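Local coordinates for protein probable transcriptional regulator (Pseudomonas aeruginosa, PDB 2FBI) that probably binds DNA as a dimeric winged helix-turn-helix transcriptional regulator of the MarR family, at residues A20-S23 / F24-S28; H32-T35 / E36-R40; L130-L133 / L134-K138. All coordinates share one frame; numbering follows the deposited sequence.

Contact 1: residues A20-S23 / F24-S28; sequences AAMS and FFRPS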
loop_
_atom_site.group_PDB
_atom_site.type_symbol
_atom_site.label_atom_id
_atom_site.label_comp_id
_atom_site.label_asym_id
_atom_site.label_seq_id
_atom_site.Cartn_x
_atom_site.Cartn_y
_atom_site.Cartn_z
ATOM N N ALA A 20 1.637 8.726 -5.276
ATOM C CA ALA A 20 1.551 9.528 -6.517
ATOM C C ALA A 20 0.183 9.457 -7.247
ATOM O O ALA A 20 -0.491 10.470 -7.386
ATOM C CB ALA A 20 2.691 9.200 -7.422
ATOM N N ALA A 21 -0.278 8.267 -7.635
ATOM C CA ALA A 21 -1.583 8.144 -8.279
ATOM C C ALA A 21 -2.743 8.566 -7.424
ATOM O O ALA A 21 -3.713 9.151 -7.958
ATOM C CB ALA A 21 -1.813 6.670 -8.782
ATOM N N MET A 22 -2.676 8.269 -6.113
ATOM C CA MET A 22 -3.747 8.630 -5.178
ATOM C C MET A 22 -3.983 10.132 -5.021
ATOM O O MET A 22 -5.090 10.543 -4.672
ATOM C CB MET A 22 -3.627 7.983 -3.774
ATOM C CG MET A 22 -3.985 6.480 -3.717
ATOM S SD MET A 22 -5.684 6.022 -4.138
ATOM C CE MET A 22 -6.628 6.941 -2.953
ATOM N N SER A 23 -2.980 10.957 -5.257
ATOM C CA SER A 23 -3.290 12.390 -5.211
ATOM C C SER A 23 -4.301 12.805 -6.306
ATOM O O SER A 23 -5.021 13.775 -6.156
ATOM C CB SER A 23 -2.027 13.255 -5.232
ATOM O OG SER A 23 -1.060 12.752 -6.120
ATOM N N PHE A 24 -4.396 12.015 -7.380
ATOM C CA PHE A 24 -5.436 12.247 -8.405
ATOM C C PHE A 24 -6.842 11.847 -7.998
ATOM O O PHE A 24 -7.795 12.358 -8.565
ATOM C CB PHE A 24 -5.023 11.614 -9.706
ATOM C CG PHE A 24 -3.842 12.283 -10.324
ATOM C CD1 PHE A 24 -4.018 13.302 -11.283
ATOM C CD2 PHE A 24 -2.559 11.930 -9.960
ATOM C CE1 PHE A 24 -2.922 13.926 -11.863
ATOM C CE2 PHE A 24 -1.465 12.550 -10.534
ATOM C CZ PHE A 24 -1.658 13.559 -11.489
ATOM N N PHE A 25 -7.000 10.947 -7.019
ATOM C CA PHE A 25 -8.328 10.539 -6.607
ATOM C C PHE A 25 -8.734 11.031 -5.237
ATOM O O PHE A 25 -9.913 11.000 -4.926
ATOM C CB PHE A 25 -8.559 8.985 -6.695
ATOM C CG PHE A 25 -8.073 8.366 -8.017
ATOM C CD1 PHE A 25 -8.903 8.375 -9.159
ATOM C CD2 PHE A 25 -6.808 7.823 -8.110
ATOM C CE1 PHE A 25 -8.444 7.912 -10.377
ATOM C CE2 PHE A 25 -6.351 7.320 -9.333
ATOM C CZ PHE A 25 -7.190 7.366 -10.457
ATOM N N ARG A 26 -7.804 11.401 -4.364
ATOM C CA ARG A 26 -8.298 11.628 -2.968
ATOM C C ARG A 26 -9.286 12.802 -2.904
ATOM O O ARG A 26 -10.295 12.723 -2.182
ATOM C CB ARG A 26 -7.168 11.766 -1.943
ATOM C CG ARG A 26 -6.586 10.403 -1.503
ATOM C CD ARG A 26 -5.774 10.505 -0.222
ATOM N NE ARG A 26 -5.120 9.229 0.045
ATOM C CZ ARG A 26 -3.833 8.970 -0.193
ATOM N NH1 ARG A 26 -3.343 7.762 0.071
ATOM N NH2 ARG A 26 -3.035 9.901 -0.688
ATOM N N PRO A 27 -9.044 13.861 -3.699
ATOM C CA PRO A 27 -10.032 14.971 -3.676
ATOM C C PRO A 27 -11.421 14.572 -4.045
ATOM O O PRO A 27 -12.342 14.892 -3.297
ATOM C CB PRO A 27 -9.425 15.995 -4.623
ATOM C CG PRO A 27 -7.994 15.742 -4.536
ATOM C CD PRO A 27 -7.902 14.221 -4.549
ATOM N N SER A 28 -11.626 13.798 -5.104
ATOM C CA SER A 28 -13.007 13.358 -5.391
ATOM C C SER A 28 -13.628 12.451 -4.318
ATOM O O SER A 28 -14.847 12.471 -4.093
ATOM C CB SER A 28 -13.123 12.662 -6.747
ATOM O OG SER A 28 -12.052 13.076 -7.588
#
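Met22 and Arg26 meet in a local turn contact, one helical turn apart, where the chain passes from helix 10-22 into helix 26-32. Met22 O is gripped by two backbone donors. Arg26 N reaches it at 2.9 Å, nearly along the C=O axis. Phe25 N comes at 3.1 Å from above the carbonyl plane. One residue earlier, Phe24 N bonds to Ala21 O at 3.0 Å. These bonds carry the chain round the junction.

The Met22 and Arg26 side chains cross at about a right angle. Met22 CB lies over one face of the guanidinium, 3.7 Å from Arg26 CZ and nearer the margin of the group than its middle. The Met22 chain bends at chi2 and chi3 (-63° and -59°), which brings CE back to 3.8 Å from Arg26 CG. The Arg26 chain runs extended from CG to NE, and its charged end is held by salt bridges to Glu19 and Glu36.

Ser23 OG donates to Ala20 O at 2.7 Å, so the hydroxyl is tied back into the last turn. The Phe24 ring turns its edge to Ala21 O, which lies near the ring plane. Pro27 CD sits 3.3 Å from Ser23 O.

Beyond the turn, both phenylalanine rings pack on Ile118 of helix 98-122, and Phe25 also meets the ring of Tyr115. Phe24 packs on Ile140 of the second subunit, and Ala20 on its Leu137.

The chemistry implies a turn fixed by its own carbonyls. Arg26 is covered on one face by methionine. The two carboxylates fix the position and rotation of its guanidinium, and their charges probably balance it.

Contact 2: residues H32-T35 / E36-R40; sequences HGLT and EQQWR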
loop_
_atom_site.group_PDB
_atom_site.type_symbol
_atom_site.label_atom_id
_atom_site.label_comp_id
_atom_site.label_asym_id
_atom_site.label_seq_id
_atom_site.Cartn_x
_atom_site.Cartn_y
_atom_site.Cartn_z
ATOM N N HIS A 32 -16.439 13.501 -2.004
ATOM C CA HIS A 32 -17.673 12.661 -1.984
ATOM C C HIS A 32 -17.876 12.060 -0.580
ATOM O O HIS A 32 -18.802 11.284 -0.325
ATOM C CB HIS A 32 -17.599 11.535 -3.007
ATOM C CG HIS A 32 -18.039 11.913 -4.392
ATOM N ND1 HIS A 32 -19.195 11.420 -4.962
ATOM C CD2 HIS A 32 -17.461 12.696 -5.336
ATOM C CE1 HIS A 32 -19.317 11.890 -6.192
ATOM N NE2 HIS A 32 -18.277 12.665 -6.445
ATOM N N GLY A 33 -17.006 12.448 0.334
ATOM C CA GLY A 33 -17.040 11.859 1.660
ATOM C C GLY A 33 -16.909 10.338 1.661
ATOM O O GLY A 33 -17.814 9.629 2.180
ATOM N N LEU A 34 -15.815 9.857 1.030
ATOM C CA LEU A 34 -15.300 8.526 1.308
ATOM C C LEU A 34 -13.819 8.357 1.478
ATOM O O LEU A 34 -12.994 9.109 0.908
ATOM C CB LEU A 34 -15.924 7.392 0.492
ATOM C CG LEU A 34 -16.592 7.130 -0.825
ATOM C CD1 LEU A 34 -17.911 6.412 -0.457
ATOM C CD2 LEU A 34 -16.863 8.346 -1.643
ATOM N N THR A 35 -13.502 7.348 2.301
ATOM C CA THR A 35 -12.153 6.940 2.515
ATOM C C THR A 35 -11.794 6.031 1.369
ATOM O O THR A 35 -12.643 5.394 0.797
ATOM C CB THR A 35 -11.974 6.195 3.892
ATOM O OG1 THR A 35 -12.690 4.936 3.887
ATOM C CG2 THR A 35 -12.538 7.041 5.041
ATOM N N GLU A 36 -10.519 5.981 1.042
ATOM C CA GLU A 36 -10.020 5.070 0.069
ATOM C C GLU A 36 -10.288 3.551 0.382
ATOM O O GLU A 36 -10.446 2.744 -0.561
ATOM C CB GLU A 36 -8.565 5.388 -0.206
ATOM C CG GLU A 36 -7.665 5.252 0.992
ATOM C CD GLU A 36 -6.558 6.297 0.951
ATOM O OE1 GLU A 36 -6.904 7.512 0.979
ATOM O OE2 GLU A 36 -5.362 5.924 0.838
ATOM N N GLN A 37 -10.398 3.226 1.667
ATOM C CA GLN A 37 -10.539 1.868 2.131
ATOM C C GLN A 37 -11.982 1.444 1.871
ATOM O O GLN A 37 -12.245 0.311 1.433
ATOM C CB GLN A 37 -10.182 1.805 3.623
ATOM C CG GLN A 37 -8.677 2.177 3.967
ATOM C CD GLN A 37 -8.312 3.695 4.106
ATOM O OE1 GLN A 37 -9.143 4.589 4.352
ATOM N NE2 GLN A 37 -7.029 3.957 3.979
ATOM N N GLN A 38 -12.917 2.354 2.141
ATOM C CA GLN A 38 -14.288 2.216 1.694
ATOM C C GLN A 38 -14.411 2.037 0.180
ATOM O O GLN A 38 -15.145 1.193 -0.254
ATOM C CB GLN A 38 -15.112 3.456 2.096
ATOM C CG GLN A 38 -15.486 3.473 3.588
ATOM C CD GLN A 38 -16.034 4.830 3.992
ATOM O OE1 GLN A 38 -15.798 5.824 3.308
ATOM N NE2 GLN A 38 -16.802 4.872 5.070
ATOM N N TRP A 39 -13.725 2.890 -0.586
ATOM C CA TRP A 39 -13.805 2.927 -2.035
ATOM C C TRP A 39 -13.228 1.584 -2.625
ATOM O O TRP A 39 -13.781 1.057 -3.584
ATOM C CB TRP A 39 -13.043 4.135 -2.598
ATOM C CG TRP A 39 -13.166 4.228 -4.144
ATOM C CD1 TRP A 39 -12.155 4.148 -5.075
ATOM C CD2 TRP A 39 -14.399 4.308 -4.894
ATOM N NE1 TRP A 39 -12.699 4.215 -6.362
ATOM C CE2 TRP A 39 -14.062 4.309 -6.270
ATOM C CE3 TRP A 39 -15.755 4.388 -4.523
ATOM C CZ2 TRP A 39 -15.036 4.424 -7.290
ATOM C CZ3 TRP A 39 -16.731 4.465 -5.526
ATOM C CH2 TRP A 39 -16.362 4.464 -6.901
ATOM N N ARG A 40 -12.115 1.066 -2.044
ATOM C CA ARG A 40 -11.587 -0.277 -2.434
ATOM C C ARG A 40 -12.588 -1.373 -2.293
ATOM O O ARG A 40 -12.702 -2.244 -3.150
ATOM C CB ARG A 40 -10.298 -0.695 -1.676
ATOM C CG ARG A 40 -9.167 0.261 -1.985
ATOM C CD ARG A 40 -7.729 -0.259 -1.757
ATOM N NE ARG A 40 -7.454 -0.628 -0.378
ATOM C CZ ARG A 40 -7.068 0.195 0.594
ATOM N NH1 ARG A 40 -6.823 -0.331 1.793
ATOM N NH2 ARG A 40 -6.955 1.527 0.411
#
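Thr35 and Gln38 exchange bonds in both directions, and together they form a capping box at the start of helix 36-48. Thr35 is the N-cap. Its OG1 accepts from Gln38 N at 3.1 Å, with an N-H...O angle of 164°. In return, Thr35 N donates to Gln38 OE1 at 2.9 Å, and this bond is also nearly straight (167°). The donor is tilted from the plane of the Gln38 amide carbonyl.

Torsions set up both halves. With chi1 at 66°, Thr35 OG1 stands between its own N and carbonyl carbon, facing the first turn of the helix. The outstretched Gln38 chain carries its amide oxygen back to Thr35 N, and it crosses the threonine side chain at about a right angle. Gln38 CG passes 3.2 Å from Thr35 OG1. Leu34 CB touches the same amide oxygen, at 3.2 Å from Gln38 OE1.

The ordinary helix bonding begins with Trp39 N to Thr35 O, at 3.1 Å. Just upstream, Gly33 has positive phi in a Schellman motif that ends helix 26-32.

Trp39 packs on Met107 and Met111 of helix 98-122, and on Arg7 of the second subunit. Glu36 forms a salt bridge with Arg18, besides the one with Arg26.

Thr35 thus satisfies the Gln38 N-H that the first helical turn leaves without a main-chain acceptor four residues back. Gln38 OE1 in turn takes the N-H of the N-cap residue and ties the incoming loop to the helix. The negative Glu36 probably suits the positive end of the helix dipole.

Contact 3: residues L130-L133 / L134-K138; sequences LLEL and LNELK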
loop_
_atom_site.group_PDB
_atom_site.type_symbol
_atom_site.label_atom_id
_atom_site.label_comp_id
_atom_site.label_asym_id
_atom_site.label_seq_id
_atom_site.Cartn_x
_atom_site.Cartn_y
_atom_site.Cartn_z
ATOM N N LEU A 130 2.437 -0.773 -17.521
ATOM C CA LEU A 130 2.565 -0.872 -16.097
ATOM C C LEU A 130 1.543 -1.895 -15.535
ATOM O O LEU A 130 1.912 -2.758 -14.736
ATOM C CB LEU A 130 2.384 0.512 -15.414
ATOM C CG LEU A 130 2.356 0.411 -13.887
ATOM C CD1 LEU A 130 3.706 -0.185 -13.398
ATOM C CD2 LEU A 130 2.028 1.757 -13.226
ATOM N N LEU A 131 0.282 -1.708 -15.909
ATOM C CA LEU A 131 -0.833 -2.561 -15.530
ATOM C C LEU A 131 -0.642 -4.011 -15.957
ATOM O O LEU A 131 -0.925 -4.922 -15.171
ATOM C CB LEU A 131 -2.151 -2.033 -16.090
ATOM C CG LEU A 131 -2.629 -0.769 -15.407
ATOM C CD1 LEU A 131 -3.585 -0.037 -16.299
ATOM C CD2 LEU A 131 -3.269 -1.100 -14.030
ATOM N N GLU A 132 -0.209 -4.224 -17.196
ATOM C CA GLU A 132 0.171 -5.566 -17.644
ATOM C C GLU A 132 1.245 -6.156 -16.741
ATOM O O GLU A 132 1.097 -7.285 -16.263
ATOM C CB GLU A 132 0.641 -5.570 -19.103
ATOM C CG GLU A 132 -0.414 -6.086 -20.104
ATOM C CD GLU A 132 -0.980 -7.439 -19.709
ATOM O OE1 GLU A 132 -2.210 -7.513 -19.466
ATOM O OE2 GLU A 132 -0.182 -8.403 -19.603
ATOM N N LEU A 133 2.302 -5.385 -16.475
ATOM C CA LEU A 133 3.381 -5.878 -15.612
ATOM C C LEU A 133 2.938 -6.129 -14.160
ATOM O O LEU A 133 3.351 -7.110 -13.519
ATOM C CB LEU A 133 4.584 -4.945 -15.674
ATOM C CG LEU A 133 5.552 -5.086 -16.858
ATOM C CD1 LEU A 133 6.436 -3.840 -16.951
ATOM C CD2 LEU A 133 6.442 -6.312 -16.692
ATOM N N LEU A 134 2.087 -5.262 -13.638
ATOM C CA LEU A 134 1.600 -5.441 -12.290
ATOM C C LEU A 134 0.675 -6.671 -12.207
ATOM O O LEU A 134 0.683 -7.387 -11.233
ATOM C CB LEU A 134 0.836 -4.199 -11.833
ATOM C CG LEU A 134 1.605 -2.898 -11.509
ATOM C CD1 LEU A 134 0.597 -1.806 -11.375
ATOM C CD2 LEU A 134 2.446 -3.063 -10.245
ATOM N N ASN A 135 -0.141 -6.865 -13.231
ATOM C CA ASN A 135 -0.985 -8.055 -13.323
ATOM C C ASN A 135 -0.139 -9.341 -13.321
ATOM O O ASN A 135 -0.473 -10.299 -12.638
ATOM C CB ASN A 135 -1.979 -7.918 -14.482
ATOM C CG ASN A 135 -3.213 -7.080 -14.086
ATOM O OD1 ASN A 135 -3.630 -7.071 -12.899
ATOM N ND2 ASN A 135 -3.819 -6.386 -15.078
ATOM N N GLU A 136 1.017 -9.276 -13.975
ATOM C CA GLU A 136 2.005 -10.357 -13.995
ATOM C C GLU A 136 2.673 -10.572 -12.640
ATOM O O GLU A 136 2.893 -11.733 -12.226
ATOM C CB GLU A 136 3.086 -10.035 -15.029
ATOM C CG GLU A 136 3.335 -11.078 -16.087
ATOM C CD GLU A 136 3.496 -10.439 -17.471
ATOM O OE1 GLU A 136 4.555 -9.806 -17.737
ATOM O OE2 GLU A 136 2.556 -10.574 -18.296
ATOM N N LEU A 137 3.048 -9.476 -11.969
ATOM C CA LEU A 137 3.657 -9.577 -10.637
ATOM C C LEU A 137 2.742 -10.258 -9.613
ATOM O O LEU A 137 3.215 -10.923 -8.716
ATOM C CB LEU A 137 4.117 -8.198 -10.095
ATOM C CG LEU A 137 4.940 -8.167 -8.799
ATOM C CD1 LEU A 137 6.229 -9.000 -8.930
ATOM C CD2 LEU A 137 5.312 -6.732 -8.468
ATOM N N LYS A 138 1.452 -10.019 -9.710
ATOM C CA LYS A 138 0.512 -10.629 -8.797
ATOM C C LYS A 138 0.529 -12.155 -8.953
ATOM O O LYS A 138 0.308 -12.869 -7.994
ATOM C CB LYS A 138 -0.899 -10.108 -9.025
ATOM C CG LYS A 138 -1.022 -8.587 -8.992
ATOM C CD LYS A 138 -2.384 -8.164 -8.641
ATOM C CE LYS A 138 -3.454 -9.172 -9.029
ATOM N NZ LYS A 138 -4.766 -8.498 -9.190
#
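Leu130 and Leu134 make the tight, apolar side of this contact, one turn apart on helix 124-138. Leu130 CG lies 3.8 Å from Leu134 CD1, and the two side chains cross obliquely. Leu130 CG is anti to its own N (chi1 173°), whereas Leu134 CG is anti to its carbonyl carbon (chi1 -72°). The Leu134 chi1 brings its CG back over the preceding turn, 3.2 Å from Leu130 O. That oxygen also accepts a hydrogen bond from Leu134 N at 2.7 Å.

Three more main-chain bonds follow in the same i to i+4 pattern. They join Asn135 to Leu131, Glu136 to Glu132 and Leu137 to Leu133. The Asn135 side chain folds against the same carbonyl as its N-H. Its CB lies 3.2 Å from Leu131 O, but the ND2 contact there has too poor an angle for a hydrogen bond.

The other side is looser and polar. Glu132 is exposed and has two conformers, so the 3.7 Å approach of its OE2 to Glu136 OE2 is doubtful. Such like charges would probably repel one another. The salt bridge from Glu136 OE1 to Lys126 of the second subunit probably offsets this. Leu133 CD2 comes within 4.1 Å of Glu136 OE1.

The leucine face is covered by both chains. Leu134 packs on Leu14 of its own chain and Ala17 of the second subunit. Leu130 meets Leu130 of the second subunit, and Leu137 packs on that same residue. An amphipathic C-terminal helix of this kind, packed against its mate and the N-terminal helix, is characteristic of the MarR dimerisation region.

How the contacts relate
From the N terminus, the contacts follow in series, and none nests in or crosses another. Contact 1 closes the turn from helix 10-22 into helix 26-32. Contact 2 closes the next junction, between helix 26-32 and helix 36-48. These two touch: they are joined through Arg26 and Glu36, and Met22 CE packs on Glu36 CB. Contact 3 comes much later and closes no loop, being two successive turns of helix 124-138. Its centre is about 21 Å from that of contact 1 and about 24 Å from that of contact 2. All three reach the second subunit, so the N-terminal turns and the C-terminal helix share the dimer interface.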